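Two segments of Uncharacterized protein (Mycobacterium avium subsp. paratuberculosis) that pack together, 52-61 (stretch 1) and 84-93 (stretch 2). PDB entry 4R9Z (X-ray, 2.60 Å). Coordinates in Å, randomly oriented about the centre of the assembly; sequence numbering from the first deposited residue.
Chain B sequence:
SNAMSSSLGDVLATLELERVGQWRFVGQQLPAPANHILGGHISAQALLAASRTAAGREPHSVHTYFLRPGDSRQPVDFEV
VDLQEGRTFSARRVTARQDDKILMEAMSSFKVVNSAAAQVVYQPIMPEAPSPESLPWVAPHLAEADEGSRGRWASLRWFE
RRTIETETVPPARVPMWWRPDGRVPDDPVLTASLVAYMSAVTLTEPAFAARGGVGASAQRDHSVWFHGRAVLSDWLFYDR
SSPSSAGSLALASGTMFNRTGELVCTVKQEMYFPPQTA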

# COMPACT_ATOMS: atom_id res chain seq x y z
N ARG B 52 5.68 -14.23 -13.41
CA ARG B 52 6.28 -15.05 -14.46
C ARG B 52 7.66 -14.56 -14.91
O ARG B 52 8.40 -15.31 -15.55
CB ARG B 52 5.35 -15.12 -15.67
CG ARG B 52 4.10 -15.95 -15.40
CD ARG B 52 3.10 -15.90 -16.54
NE ARG B 52 3.62 -16.50 -17.77
CZ ARG B 52 2.90 -16.63 -18.88
NH1 ARG B 52 1.65 -16.20 -18.92
NH2 ARG B 52 3.44 -17.18 -19.95
N THR B 53 8.01 -13.32 -14.57
CA THR B 53 9.34 -12.79 -14.83
C THR B 53 10.23 -12.93 -13.60
O THR B 53 11.37 -12.46 -13.61
CB THR B 53 9.32 -11.31 -15.25
OG1 THR B 53 9.01 -10.48 -14.12
CG2 THR B 53 8.34 -11.07 -16.39
N ALA B 54 9.68 -13.48 -12.53
CA ALA B 54 10.47 -13.78 -11.34
C ALA B 54 10.56 -15.29 -11.16
O ALA B 54 9.58 -15.94 -10.81
CB ALA B 54 9.87 -13.13 -10.11
N ALA B 55 11.76 -15.84 -11.32
CA ALA B 55 11.92 -17.27 -11.48
C ALA B 55 11.76 -18.04 -10.17
O ALA B 55 12.64 -18.00 -9.31
CB ALA B 55 13.28 -17.57 -12.10
N GLY B 56 10.64 -18.74 -10.05
CA GLY B 56 10.35 -19.56 -8.89
C GLY B 56 10.30 -18.79 -7.58
O GLY B 56 10.68 -19.30 -6.52
N ARG B 57 9.80 -17.56 -7.65
CA ARG B 57 9.68 -16.72 -6.47
C ARG B 57 8.23 -16.30 -6.30
O ARG B 57 7.52 -16.09 -7.29
CB ARG B 57 10.60 -15.50 -6.58
CG ARG B 57 12.07 -15.83 -6.42
CD ARG B 57 12.95 -14.60 -6.50
NE ARG B 57 14.37 -14.95 -6.40
CZ ARG B 57 15.36 -14.06 -6.32
NH1 ARG B 57 15.10 -12.76 -6.33
NH2 ARG B 57 16.62 -14.48 -6.23
N GLU B 58 7.78 -16.21 -5.06
CA GLU B 58 6.39 -15.85 -4.78
C GLU B 58 6.25 -14.40 -4.33
O GLU B 58 7.14 -13.85 -3.68
CB GLU B 58 5.81 -16.79 -3.71
CG GLU B 58 5.54 -18.19 -4.22
CD GLU B 58 5.35 -19.18 -3.09
OE1 GLU B 58 4.41 -18.99 -2.28
OE2 GLU B 58 6.14 -20.14 -3.01
N PRO B 59 5.12 -13.77 -4.68
CA PRO B 59 4.90 -12.37 -4.28
C PRO B 59 4.54 -12.26 -2.81
O PRO B 59 3.69 -13.01 -2.32
CB PRO B 59 3.72 -11.94 -5.16
CG PRO B 59 3.01 -13.19 -5.48
CD PRO B 59 4.04 -14.28 -5.54
N HIS B 60 5.20 -11.35 -2.11
CA HIS B 60 4.86 -11.14 -0.71
C HIS B 60 4.13 -9.80 -0.54
O HIS B 60 3.53 -9.55 0.50
CB HIS B 60 6.11 -11.21 0.16
CG HIS B 60 7.12 -10.14 -0.12
ND1 HIS B 60 7.03 -8.88 0.44
CD2 HIS B 60 8.23 -10.13 -0.89
CE1 HIS B 60 8.05 -8.15 0.03
NE2 HIS B 60 8.79 -8.88 -0.78
N SER B 61 4.17 -8.95 -1.57
CA SER B 61 3.37 -7.73 -1.57
C SER B 61 3.22 -7.16 -2.98
O SER B 61 4.01 -7.45 -3.87
CB SER B 61 3.97 -6.67 -0.64
OG SER B 61 5.26 -6.26 -1.06
N GLN B 84 14.38 -4.75 -9.36
CA GLN B 84 15.46 -5.34 -8.60
C GLN B 84 15.53 -6.84 -8.78
O GLN B 84 14.52 -7.53 -8.78
CB GLN B 84 15.30 -5.01 -7.12
CG GLN B 84 16.42 -5.57 -6.26
CD GLN B 84 15.94 -6.02 -4.91
OE1 GLN B 84 14.82 -6.48 -4.76
NE2 GLN B 84 16.80 -5.88 -3.90
N GLU B 85 16.75 -7.35 -8.91
CA GLU B 85 16.95 -8.78 -9.00
C GLU B 85 18.11 -9.15 -8.11
O GLU B 85 19.27 -9.04 -8.50
CB GLU B 85 17.20 -9.22 -10.45
CG GLU B 85 17.22 -10.72 -10.65
CD GLU B 85 15.87 -11.37 -10.34
OE1 GLU B 85 14.83 -10.69 -10.46
OE2 GLU B 85 15.86 -12.57 -9.99
N GLY B 86 17.79 -9.55 -6.89
CA GLY B 86 18.80 -9.83 -5.89
C GLY B 86 18.86 -11.28 -5.48
O GLY B 86 18.07 -12.11 -5.94
N ARG B 87 19.83 -11.58 -4.63
CA ARG B 87 20.00 -12.91 -4.06
C ARG B 87 18.74 -13.37 -3.32
O ARG B 87 18.37 -14.54 -3.38
CB ARG B 87 21.21 -12.91 -3.12
CG ARG B 87 21.40 -14.18 -2.30
CD ARG B 87 21.52 -15.43 -3.17
NE ARG B 87 21.59 -16.62 -2.33
CZ ARG B 87 21.39 -17.86 -2.77
NH1 ARG B 87 21.11 -18.07 -4.06
NH2 ARG B 87 21.47 -18.88 -1.93
N THR B 88 18.09 -12.44 -2.64
CA THR B 88 16.92 -12.77 -1.84
C THR B 88 15.64 -12.24 -2.47
O THR B 88 14.67 -12.98 -2.65
CB THR B 88 17.03 -12.19 -0.41
OG1 THR B 88 18.32 -12.47 0.14
CG2 THR B 88 15.96 -12.78 0.49
N PHE B 89 15.65 -10.96 -2.83
CA PHE B 89 14.45 -10.27 -3.28
C PHE B 89 14.41 -9.98 -4.78
O PHE B 89 15.44 -9.81 -5.43
CB PHE B 89 14.29 -8.95 -2.53
CG PHE B 89 13.80 -9.10 -1.12
CD1 PHE B 89 12.45 -9.27 -0.86
CD2 PHE B 89 14.69 -9.06 -0.06
CE1 PHE B 89 11.99 -9.41 0.44
CE2 PHE B 89 14.24 -9.19 1.24
CZ PHE B 89 12.89 -9.37 1.49
N SER B 90 13.19 -9.90 -5.29
CA SER B 90 12.95 -9.39 -6.63
C SER B 90 11.88 -8.30 -6.56
O SER B 90 11.00 -8.33 -5.70
CB SER B 90 12.49 -10.52 -7.57
OG SER B 90 13.52 -11.47 -7.76
N ALA B 91 11.97 -7.33 -7.47
CA ALA B 91 10.97 -6.29 -7.56
C ALA B 91 10.59 -6.06 -9.01
O ALA B 91 11.45 -6.12 -9.90
CB ALA B 91 11.47 -5.01 -6.94
N ARG B 92 9.31 -5.83 -9.26
CA ARG B 92 8.83 -5.60 -10.62
C ARG B 92 7.91 -4.39 -10.71
O ARG B 92 7.21 -4.06 -9.76
CB ARG B 92 8.10 -6.84 -11.16
CG ARG B 92 8.95 -8.09 -11.18
CD ARG B 92 10.07 -7.95 -12.20
NE ARG B 92 10.84 -9.19 -12.33
CZ ARG B 92 12.05 -9.36 -11.82
NH1 ARG B 92 12.62 -8.37 -11.15
NH2 ARG B 92 12.69 -10.51 -11.97
N ARG B 93 7.94 -3.73 -11.86
CA ARG B 93 6.93 -2.75 -12.24
C ARG B 93 6.09 -3.37 -13.34
O ARG B 93 6.63 -4.03 -14.23
CB ARG B 93 7.56 -1.45 -12.74
CG ARG B 93 6.53 -0.49 -13.32
CD ARG B 93 7.16 0.69 -14.08
NE ARG B 93 8.49 1.06 -13.61
CZ ARG B 93 9.43 1.58 -14.41
NH1 ARG B 93 9.17 1.75 -15.70
NH2 ARG B 93 10.62 1.91 -13.91

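Arginine is well suited to joining chain segments that have no backbone-to-backbone hydrogen bonds between them, because its flat guanidinium can donate several hydrogen bonds at once to fixed oxygens. The contact between residues 52-61 and 84-93 uses the principle twice, once from each side. No backbone-to-backbone hydrogen bond crosses it. Stretch 2 is a hairpin, tied by Ala91 N to Gln84 O (2.9 Å) and Gly86 N to Phe89 O (2.8 Å), while stretch 1 approaches largely as loop, with a type II turn from Ala54 to Arg57 that places Gly56 at positive phi.

Along stretch 2, Glu85 comes first. Glu85 OE2 lies over one face of the Arg57 guanidinium, 3.7 Å from Arg57 NH1, a long salt bridge in which charge acts without a directed N-H. At Gly86 the bonding becomes directional: Gly86 O accepts from both Arg57 NH2 (2.8 Å) and Arg57 NH1 (3.1 Å). The extended Arg57 side chain thus reaches the hairpin's bend, where Thr88 O covers the guanidinium face opposite Glu85.

Phe89 directs its CA-to-CB bond away, yet its ring end returns to meet His60, with Phe89 CE1 3.5 Å from His60 NE2; the two rings pack obliquely, their planes at 71°. Ser90 points toward stretch 1, and Ser90 OG receives a very short hydrogen bond from Arg57 NH1 (2.5 Å) while donating to Glu85 OE1 (3.1 Å). Ser90 therefore relays between the arginine and the carboxylate.

After Ala91, which faces away, Arg92 reverses the direction of donation. Arg92 NH2 gives a nearly straight hydrogen bond to Thr53 O (2.9 Å), and Arg92 NE another to Thr53 OG1 (2.9 Å). A salt bridge from Arg92 NH2 to Glu85 OE1 (2.6 Å) braces this guanidinium within its own hairpin, so Glu85 serves both arginines.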